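Local coordinates for virulence sensor protein BvgS (Bordetella pertussis, PDB 6ZJ8) that acts as the sensor histidine kinase of a virulence-controlling signalling system, its PAS domain probably relaying signals toward the kinase, at residues T33-Y38 and C49-Y53; E43-C49 and V64-I69; E83-F87 and R103-L107; Q116-P120 and G130-G134. Residues are numbered along the deposited sequence.

Contact 1. Residues T33-Y38 and C49-Y53; sequences TPNPIY and CNDAY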
# COMPACT_ATOMS: atom_id res chain seq x y z
N THR A 33 10.53 -3.94 4.14
CA THR A 33 10.44 -2.85 3.19
C THR A 33 9.72 -1.67 3.83
O THR A 33 8.68 -1.87 4.48
CB THR A 33 9.72 -3.28 1.89
OG1 THR A 33 8.47 -3.90 2.21
CG2 THR A 33 10.58 -4.25 1.11
N PRO A 34 10.23 -0.44 3.68
CA PRO A 34 9.69 0.68 4.46
C PRO A 34 8.40 1.26 3.93
O PRO A 34 7.58 1.76 4.70
CB PRO A 34 10.83 1.71 4.41
CG PRO A 34 11.52 1.43 3.12
CD PRO A 34 11.41 -0.05 2.88
N ASN A 35 8.19 1.20 2.62
CA ASN A 35 6.97 1.80 2.09
C ASN A 35 5.88 0.75 1.90
O ASN A 35 6.18 -0.39 1.51
CB ASN A 35 7.24 2.49 0.75
CG ASN A 35 8.18 3.67 0.89
OD1 ASN A 35 8.09 4.45 1.84
ND2 ASN A 35 9.09 3.82 -0.07
N PRO A 36 4.62 1.07 2.17
CA PRO A 36 3.54 0.11 1.93
C PRO A 36 3.53 -0.38 0.49
O PRO A 36 3.64 0.41 -0.46
CB PRO A 36 2.28 0.90 2.27
CG PRO A 36 2.73 1.89 3.28
CD PRO A 36 4.13 2.27 2.87
N ILE A 37 3.38 -1.69 0.33
CA ILE A 37 3.22 -2.30 -0.99
C ILE A 37 2.27 -3.48 -0.85
O ILE A 37 2.28 -4.18 0.17
CB ILE A 37 4.57 -2.74 -1.59
CG1 ILE A 37 4.37 -3.28 -3.01
CG2 ILE A 37 5.22 -3.81 -0.73
CD1 ILE A 37 5.64 -3.63 -3.72
N TYR A 38 1.46 -3.69 -1.88
CA TYR A 38 0.48 -4.77 -1.90
C TYR A 38 0.39 -5.34 -3.30
O TYR A 38 0.92 -4.77 -4.26
CB TYR A 38 -0.90 -4.28 -1.45
CG TYR A 38 -1.42 -3.14 -2.30
CD1 TYR A 38 -2.13 -3.38 -3.47
CD2 TYR A 38 -1.19 -1.82 -1.93
CE1 TYR A 38 -2.60 -2.33 -4.25
CE2 TYR A 38 -1.66 -0.77 -2.71
CZ TYR A 38 -2.35 -1.03 -3.86
OH TYR A 38 -2.81 0.02 -4.63
N CYS A 49 0.78 -8.13 1.11
CA CYS A 49 0.92 -6.79 1.68
C CYS A 49 2.00 -6.85 2.74
O CYS A 49 2.00 -7.76 3.58
CB CYS A 49 -0.40 -6.28 2.25
SG CYS A 49 -1.34 -7.50 3.18
N ASN A 50 2.93 -5.90 2.70
CA ASN A 50 4.03 -5.90 3.65
C ASN A 50 3.58 -5.29 4.98
O ASN A 50 2.44 -4.85 5.14
CB ASN A 50 5.23 -5.15 3.06
CG ASN A 50 4.95 -3.68 2.81
OD1 ASN A 50 3.80 -3.23 2.85
ND2 ASN A 50 6.01 -2.93 2.54
N ASP A 51 4.50 -5.27 5.95
CA ASP A 51 4.15 -4.76 7.28
C ASP A 51 3.94 -3.26 7.27
O ASP A 51 3.21 -2.74 8.12
CB ASP A 51 5.25 -5.13 8.27
CG ASP A 51 5.34 -6.62 8.51
OD1 ASP A 51 4.43 -7.36 8.06
OD2 ASP A 51 6.31 -7.05 9.16
N ALA A 52 4.57 -2.53 6.35
CA ALA A 52 4.30 -1.11 6.22
C ALA A 52 2.84 -0.87 5.87
O ALA A 52 2.20 0.04 6.40
CB ALA A 52 5.22 -0.48 5.17
N TYR A 53 2.30 -1.70 4.98
CA TYR A 53 0.87 -1.66 4.68
C TYR A 53 0.05 -1.99 5.92
O TYR A 53 -0.79 -1.19 6.36
CB TYR A 53 0.57 -2.65 3.55
CG TYR A 53 -0.85 -2.61 3.04
CD1 TYR A 53 -1.89 -3.14 3.79
CD2 TYR A 53 -1.15 -2.05 1.81
CE1 TYR A 53 -3.19 -3.10 3.32
CE2 TYR A 53 -2.44 -2.01 1.33
CZ TYR A 53 -3.46 -2.53 2.10
OH TYR A 53 -4.75 -2.50 1.63
O HOH W 1 7.20 -3.74 5.57
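Thr33 opens the 33-38 segment with two links to the start of helix 51-57: its OG1 accepts from Asn50 ND2 (2.7 Å), and its O receives a bond from water 1 (2.6 Å), which accepts from Ala52 N (3.0 Å). Pro34 O lies 3.3 Å from Ala52 CB. The side chain of Asn35 bonds to Arg141 through OD1, while its backbone O takes a second bond from Asn50 ND2 (2.7 Å). Pro36 packs on the helix, with CD 3.7 Å from Ala52 CB. At Ile37 the strand begins: its N donates to Asn50 OD1 (3.0 Å) and its O accepts from Asn50 N (3.1 Å). Tyr38 then forms an antiparallel non-hydrogen-bonded pair with Cys49, and Tyr38 CD2 lies 3.5 Å from Tyr53 CE2, the two rings meeting obliquely. Asn50 OD1 also caps the helix by accepting from Tyr53 N (3.0 Å). One buried side-chain amide thus ties the N-terminus of the helix to the loop leading into the PAS sheet, using both its oxygen and its nitrogen.

Contact 2. Residues E43-C49 and V64-I69; sequences EGRMLLC and VLGKTI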
# COMPACT_ATOMS: atom_id res chain seq x y z
N GLU A 43 -9.81 -9.99 -9.66
CA GLU A 43 -11.09 -9.95 -8.95
C GLU A 43 -11.04 -9.09 -7.68
O GLU A 43 -12.04 -9.07 -6.94
CB GLU A 43 -11.53 -11.37 -8.60
CG GLU A 43 -11.87 -12.25 -9.80
CD GLU A 43 -10.66 -12.92 -10.42
OE1 GLU A 43 -9.58 -12.88 -9.79
OE2 GLU A 43 -10.79 -13.49 -11.52
N GLY A 44 -9.94 -8.40 -7.39
CA GLY A 44 -9.87 -7.51 -6.26
C GLY A 44 -9.37 -8.12 -4.97
O GLY A 44 -9.29 -7.41 -3.96
N ARG A 45 -9.02 -9.41 -4.97
CA ARG A 45 -8.54 -10.05 -3.76
C ARG A 45 -7.08 -9.70 -3.50
O ARG A 45 -6.26 -9.66 -4.43
CB ARG A 45 -8.71 -11.57 -3.86
CG ARG A 45 -10.14 -12.04 -3.68
CD ARG A 45 -10.29 -13.53 -3.95
NE ARG A 45 -10.00 -13.87 -5.34
CZ ARG A 45 -10.31 -15.03 -5.92
NH1 ARG A 45 -10.00 -15.24 -7.19
NH2 ARG A 45 -10.95 -15.97 -5.23
N MET A 46 -6.76 -9.46 -2.23
CA MET A 46 -5.41 -9.07 -1.84
C MET A 46 -4.54 -10.31 -1.65
O MET A 46 -4.84 -11.17 -0.82
CB MET A 46 -5.46 -8.25 -0.55
CG MET A 46 -6.12 -6.89 -0.71
SD MET A 46 -5.03 -5.66 -1.46
CE MET A 46 -4.01 -5.24 -0.06
N LEU A 47 -3.46 -10.39 -2.43
CA LEU A 47 -2.55 -11.52 -2.38
C LEU A 47 -1.35 -11.29 -1.47
O LEU A 47 -0.85 -12.24 -0.86
CB LEU A 47 -2.04 -11.85 -3.78
CG LEU A 47 -3.12 -12.03 -4.84
CD1 LEU A 47 -2.48 -12.38 -6.18
CD2 LEU A 47 -4.10 -13.11 -4.42
N LEU A 48 -0.87 -10.06 -1.38
CA LEU A 48 0.32 -9.76 -0.59
C LEU A 48 0.23 -8.33 -0.08
O LEU A 48 -0.33 -7.45 -0.74
CB LEU A 48 1.60 -9.95 -1.43
CG LEU A 48 2.93 -9.67 -0.73
CD1 LEU A 48 4.00 -10.61 -1.26
CD2 LEU A 48 3.37 -8.22 -0.93
N CYS A 49 0.78 -8.13 1.11
CA CYS A 49 0.92 -6.79 1.68
C CYS A 49 2.00 -6.85 2.74
O CYS A 49 2.00 -7.76 3.58
CB CYS A 49 -0.40 -6.28 2.25
SG CYS A 49 -1.34 -7.50 3.18
N VAL A 64 -6.58 -9.39 5.91
CA VAL A 64 -6.47 -8.75 4.60
C VAL A 64 -6.34 -9.78 3.49
O VAL A 64 -7.06 -9.70 2.48
CB VAL A 64 -5.28 -7.78 4.57
CG1 VAL A 64 -5.19 -7.10 3.21
CG2 VAL A 64 -5.40 -6.75 5.69
N LEU A 65 -5.43 -10.73 3.65
CA LEU A 65 -5.15 -11.69 2.58
C LEU A 65 -6.41 -12.46 2.21
O LEU A 65 -7.14 -12.95 3.08
CB LEU A 65 -4.05 -12.65 3.01
CG LEU A 65 -2.68 -12.02 3.31
CD1 LEU A 65 -1.75 -13.07 3.88
CD2 LEU A 65 -2.07 -11.39 2.07
N GLY A 66 -6.66 -12.58 0.91
CA GLY A 66 -7.83 -13.26 0.41
C GLY A 66 -9.11 -12.45 0.45
O GLY A 66 -10.16 -12.96 0.05
N LYS A 67 -9.05 -11.20 0.89
CA LYS A 67 -10.22 -10.36 1.09
C LYS A 67 -10.10 -9.10 0.26
O LYS A 67 -9.01 -8.75 -0.23
CB LYS A 67 -10.40 -10.04 2.58
CG LYS A 67 -10.67 -11.30 3.39
CD LYS A 67 -10.29 -11.15 4.85
CE LYS A 67 -10.54 -12.46 5.60
NZ LYS A 67 -10.17 -12.37 7.03
N THR A 68 -11.22 -8.41 0.07
CA THR A 68 -11.33 -7.34 -0.91
C THR A 68 -11.58 -5.99 -0.24
O THR A 68 -11.99 -5.91 0.92
CB THR A 68 -12.47 -7.62 -1.90
OG1 THR A 68 -13.72 -7.69 -1.20
CG2 THR A 68 -12.23 -8.94 -2.62
N ILE A 69 -11.30 -4.94 -1.00
CA ILE A 69 -11.62 -3.57 -0.62
C ILE A 69 -12.64 -3.05 -1.63
O ILE A 69 -12.26 -2.44 -2.64
CB ILE A 69 -10.37 -2.67 -0.60
CG1 ILE A 69 -9.17 -3.39 0.01
CG2 ILE A 69 -10.68 -1.37 0.15
CD1 ILE A 69 -9.26 -3.59 1.50
O HOH W 2 -10.50 -5.10 -3.71
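This is a backbone-led contact between an outermost strand of the PAS sheet, 46-49, with the turn before it, and the loop between helices 51-57 and 79-87. Two hydrogen bonds join the two segments at Met46: its N donates to Lys67 O (3.1 Å), and its O accepts from Gly66 N (2.9 Å). The loop makes a type II turn from Val64 to Lys67, closed by Lys67 N to Val64 O (3.0 Å), with Gly66 at positive phi in its third position; this turn presents Gly66 N and Lys67 O to Met46. Water 2 extends the link, donating to Gly44 O (2.6 Å) and accepting from Ile69 N (2.8 Å). Met46 loses the largest area here; its CB lies 3.9 Å from Val64 CG1, and its side chain continues inward to Tyr38 and Tyr53. Cys49 SG sits 3.9 Å from Val64 CG1, while Leu65 CD2 reaches Leu47 O (3.3 Å). The end of Arg45 leads away from the loop, to salt bridges with Asp41 and Glu43 (Arg45 NH1 to Glu43 OE1 3.5 Å). Leu47 and Leu48 both face Val39 on the neighbouring strand, a classic beta bulge, and the loop lies along this bulged edge strand of a PAS fold.

Contact 3. Residues E83-F87 and R103-L107; sequences EMHEF and RDVTL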
# COMPACT_ATOMS: atom_id res chain seq x y z
N GLU A 83 -10.95 2.82 5.55
CA GLU A 83 -9.63 3.44 5.64
C GLU A 83 -8.72 2.98 4.50
O GLU A 83 -8.02 3.80 3.90
CB GLU A 83 -9.00 3.12 6.99
CG GLU A 83 -9.84 3.57 8.18
CD GLU A 83 -9.37 2.96 9.48
OE1 GLU A 83 -8.51 2.06 9.44
OE2 GLU A 83 -9.87 3.39 10.55
N MET A 84 -8.73 1.69 4.19
CA MET A 84 -7.88 1.19 3.12
C MET A 84 -8.28 1.77 1.78
O MET A 84 -7.42 2.06 0.93
CB MET A 84 -7.93 -0.34 3.07
CG MET A 84 -7.33 -1.00 4.29
SD MET A 84 -7.07 -2.76 4.05
CE MET A 84 -6.33 -3.18 5.62
N HIS A 85 -9.58 1.95 1.55
CA HIS A 85 -10.04 2.47 0.26
C HIS A 85 -9.39 3.81 -0.05
O HIS A 85 -9.07 4.10 -1.21
CB HIS A 85 -11.56 2.60 0.26
CG HIS A 85 -12.13 2.93 -1.08
ND1 HIS A 85 -12.71 4.15 -1.37
CD2 HIS A 85 -12.22 2.19 -2.22
CE1 HIS A 85 -13.12 4.15 -2.62
NE2 HIS A 85 -12.84 2.98 -3.16
N GLU A 86 -9.17 4.64 0.97
CA GLU A 86 -8.58 5.95 0.74
C GLU A 86 -7.15 5.84 0.23
O GLU A 86 -6.74 6.59 -0.66
CB GLU A 86 -8.65 6.77 2.03
CG GLU A 86 -10.07 7.14 2.45
CD GLU A 86 -10.16 7.69 3.86
OE1 GLU A 86 -11.27 7.69 4.43
OE2 GLU A 86 -9.12 8.11 4.41
N PHE A 87 -6.37 4.90 0.78
CA PHE A 87 -4.98 4.77 0.37
C PHE A 87 -4.84 4.08 -0.98
O PHE A 87 -3.84 4.30 -1.68
CB PHE A 87 -4.20 3.98 1.42
CG PHE A 87 -3.94 4.74 2.68
CD1 PHE A 87 -4.85 4.71 3.72
CD2 PHE A 87 -2.79 5.49 2.83
CE1 PHE A 87 -4.61 5.41 4.89
CE2 PHE A 87 -2.54 6.20 3.99
CZ PHE A 87 -3.46 6.16 5.02
N ARG A 103 -2.64 12.48 -3.01
CA ARG A 103 -3.77 13.06 -2.31
C ARG A 103 -3.44 13.08 -0.82
O ARG A 103 -2.46 12.49 -0.37
CB ARG A 103 -5.07 12.29 -2.57
CG ARG A 103 -5.01 10.81 -2.16
CD ARG A 103 -6.39 10.15 -2.15
NE ARG A 103 -7.18 10.54 -0.99
CZ ARG A 103 -8.38 10.05 -0.69
NH1 ARG A 103 -9.02 10.47 0.39
NH2 ARG A 103 -8.96 9.14 -1.48
N ASP A 104 -4.28 13.77 -0.06
CA ASP A 104 -4.23 13.73 1.39
C ASP A 104 -5.19 12.66 1.89
O ASP A 104 -6.28 12.48 1.34
CB ASP A 104 -4.59 15.08 2.00
CG ASP A 104 -3.56 16.15 1.69
OD1 ASP A 104 -2.37 15.80 1.51
OD2 ASP A 104 -3.94 17.34 1.63
N VAL A 105 -4.78 11.94 2.93
CA VAL A 105 -5.60 10.92 3.55
C VAL A 105 -5.56 11.13 5.06
O VAL A 105 -4.51 11.42 5.63
CB VAL A 105 -5.12 9.50 3.20
CG1 VAL A 105 -5.90 8.46 3.99
CG2 VAL A 105 -5.27 9.25 1.71
N THR A 106 -6.72 10.98 5.70
CA THR A 106 -6.87 11.21 7.12
C THR A 106 -7.12 9.88 7.82
O THR A 106 -8.02 9.13 7.43
CB THR A 106 -8.02 12.18 7.40
OG1 THR A 106 -7.78 13.42 6.71
CG2 THR A 106 -8.14 12.46 8.89
N LEU A 107 -6.32 9.60 8.85
CA LEU A 107 -6.37 8.32 9.54
C LEU A 107 -5.78 8.51 10.93
O LEU A 107 -4.69 9.08 11.06
CB LEU A 107 -5.58 7.25 8.76
CG LEU A 107 -5.44 5.88 9.44
CD1 LEU A 107 -6.78 5.17 9.47
CD2 LEU A 107 -4.40 5.05 8.72
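Glu86, Leu107 and Val105 lose the most surface where helix 79-87 packs against strand 99-107, an outermost strand of the antiparallel PAS sheet. The short axes run nearly antiparallel, at 164°, and approach to 8.7 Å, so the contact is made mainly by side chains. Glu86 lies along the strand with its aliphatic part and carboxylate: OE2 is 3.3 Å from Val105 CG1, and its proximity to Thr106 O (3.4 Å) sets two acceptors side by side, without a bond. The charge has a long, weak ion pair with Arg82 instead. Leu107 fills the space one turn back, its CD1 3.4 Å from Glu83 CD and its CD2 3.9 Å from Phe87 CE1. Val105, between Arg103 and Leu107 on the same side of the strand, points inward to both Glu86 and Phe87. The Phe87 ring also meets those of Trp135 and Phe57, which places this helix end in the hydrophobic interior between helices and sheet. Farther along, the Arg103 guanidinium presents a face to Glu86 O, and its NE bonds to Asp104 O (3.2 Å). Val105 CG1 sits over the face of the Phe87 ring in a CH-pi contact, 3.7 Å from the ring centroid.

Contact 4. Residues Q116-P120 and G130-G134; sequences QWTIP and GIIGG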
# COMPACT_ATOMS: atom_id res chain seq x y z
N GLN A 116 0.55 7.71 -4.45
CA GLN A 116 -0.02 6.39 -4.72
C GLN A 116 0.36 5.92 -6.12
O GLN A 116 0.50 6.72 -7.05
CB GLN A 116 -1.54 6.43 -4.59
CG GLN A 116 -2.04 6.98 -3.26
CD GLN A 116 -3.48 7.45 -3.34
OE1 GLN A 116 -3.82 8.31 -4.15
NE2 GLN A 116 -4.33 6.90 -2.49
N TRP A 117 0.50 4.60 -6.27
CA TRP A 117 0.94 4.03 -7.54
C TRP A 117 0.41 2.62 -7.69
O TRP A 117 0.15 1.92 -6.71
CB TRP A 117 2.47 4.03 -7.64
CG TRP A 117 3.12 3.24 -6.55
CD1 TRP A 117 3.43 3.68 -5.29
CD2 TRP A 117 3.55 1.88 -6.61
NE1 TRP A 117 4.02 2.67 -4.57
CE2 TRP A 117 4.10 1.55 -5.36
CE3 TRP A 117 3.51 0.89 -7.61
CZ2 TRP A 117 4.62 0.29 -5.07
CZ3 TRP A 117 4.03 -0.36 -7.32
CH2 TRP A 117 4.57 -0.65 -6.07
N THR A 118 0.25 2.20 -8.95
CA THR A 118 -0.12 0.82 -9.27
C THR A 118 0.52 0.43 -10.59
O THR A 118 0.60 1.25 -11.51
CB THR A 118 -1.64 0.63 -9.35
OG1 THR A 118 -2.18 1.47 -10.37
CG2 THR A 118 -2.30 0.95 -8.02
N ILE A 119 0.96 -0.82 -10.68
CA ILE A 119 1.53 -1.38 -11.90
C ILE A 119 0.75 -2.65 -12.22
O ILE A 119 0.70 -3.56 -11.39
CB ILE A 119 3.03 -1.70 -11.76
CG1 ILE A 119 3.82 -0.48 -11.28
CG2 ILE A 119 3.58 -2.19 -13.09
CD1 ILE A 119 4.09 0.53 -12.36
N PRO A 120 0.15 -2.78 -13.40
CA PRO A 120 -0.50 -4.04 -13.76
C PRO A 120 0.51 -5.04 -14.32
O PRO A 120 1.57 -4.69 -14.82
CB PRO A 120 -1.53 -3.64 -14.81
CG PRO A 120 -1.10 -2.29 -15.32
CD PRO A 120 0.05 -1.78 -14.48
N GLY A 130 -3.45 -9.06 -12.35
CA GLY A 130 -3.60 -8.26 -11.15
C GLY A 130 -2.82 -6.97 -11.26
O GLY A 130 -2.36 -6.58 -12.34
N ILE A 131 -2.68 -6.30 -10.12
CA ILE A 131 -1.92 -5.07 -10.01
C ILE A 131 -1.00 -5.15 -8.80
O ILE A 131 -1.37 -5.72 -7.77
CB ILE A 131 -2.83 -3.83 -9.90
CG1 ILE A 131 -3.78 -3.96 -8.71
CG2 ILE A 131 -3.62 -3.64 -11.19
CD1 ILE A 131 -3.99 -2.66 -7.96
N ILE A 132 0.20 -4.60 -8.94
CA ILE A 132 1.08 -4.32 -7.82
C ILE A 132 0.94 -2.84 -7.50
O ILE A 132 0.90 -2.00 -8.41
CB ILE A 132 2.54 -4.68 -8.15
CG1 ILE A 132 2.64 -6.14 -8.62
CG2 ILE A 132 3.42 -4.47 -6.93
CD1 ILE A 132 3.62 -6.34 -9.76
N GLY A 133 0.85 -2.51 -6.21
CA GLY A 133 0.63 -1.13 -5.85
C GLY A 133 1.12 -0.81 -4.45
O GLY A 133 1.63 -1.67 -3.73
N GLY A 134 0.96 0.46 -4.09
CA GLY A 134 1.37 0.93 -2.79
C GLY A 134 1.34 2.44 -2.75
O GLY A 134 0.76 3.09 -3.63
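Trp117 folds its indole back over the neighbouring strand, lying across Gly133 and Gly134 in the hairpin of strands 110-122 and 128-137 of the PAS sheet. Gly133 CA stands 3.9 Å from the centroid of the six-membered ring in a CH-pi contact, and Trp117 CH2 reaches Ile132 CG2 at 4.1 Å. Gly134 leaves room for the ring, since a CB there would press against Trp117 CZ2; on the other face a CB on Gly133 would clash with Trp117 O. The antiparallel register alternates. Trp117 and Gly134 exchange two backbone bonds (each N to the other's O, 3.1 Å), Thr118 and Gly133 form a non-hydrogen-bonded pair whose CA atoms are 4.0 Å apart, and Pro120 and Ile131 form another, a pairing that asks no amide proton of the proline. On the face shared by Thr118, Pro120 and Ile131, Pro120 CB packs against Ile131 CG2 at 4.2 Å. Ile119 and Ile132 make the shortest bonds: Ile119 N to Ile132 O is 2.6 Å and Ile132 N to Ile119 O is 2.7 Å.

All four contacts belong to one PAS fold, whose antiparallel sheet runs in the order 46-49, 37-41, 128-137, 110-122, 99-107. Contacts 1 and 2 share Cys49 and alternate along the chain, their centres about 14 Å apart; contacts 3 and 4 follow in series. Contact 4 holds the hairpin of the sheet, and Tyr38 of contact 1 joins it, Tyr38 N lying 2.7 Å from Gly133 O. Contacts 2 and 3 lie near opposite sheet edges, centres about 17 Å apart, yet meet through Met84, whose SD lies 3.5 Å from Ile69 CD1. Tyr53 OH reaches Met84 SD too (3.4 Å). Together they make one compact PAS core, consistent with a signalling role in the sensor kinase.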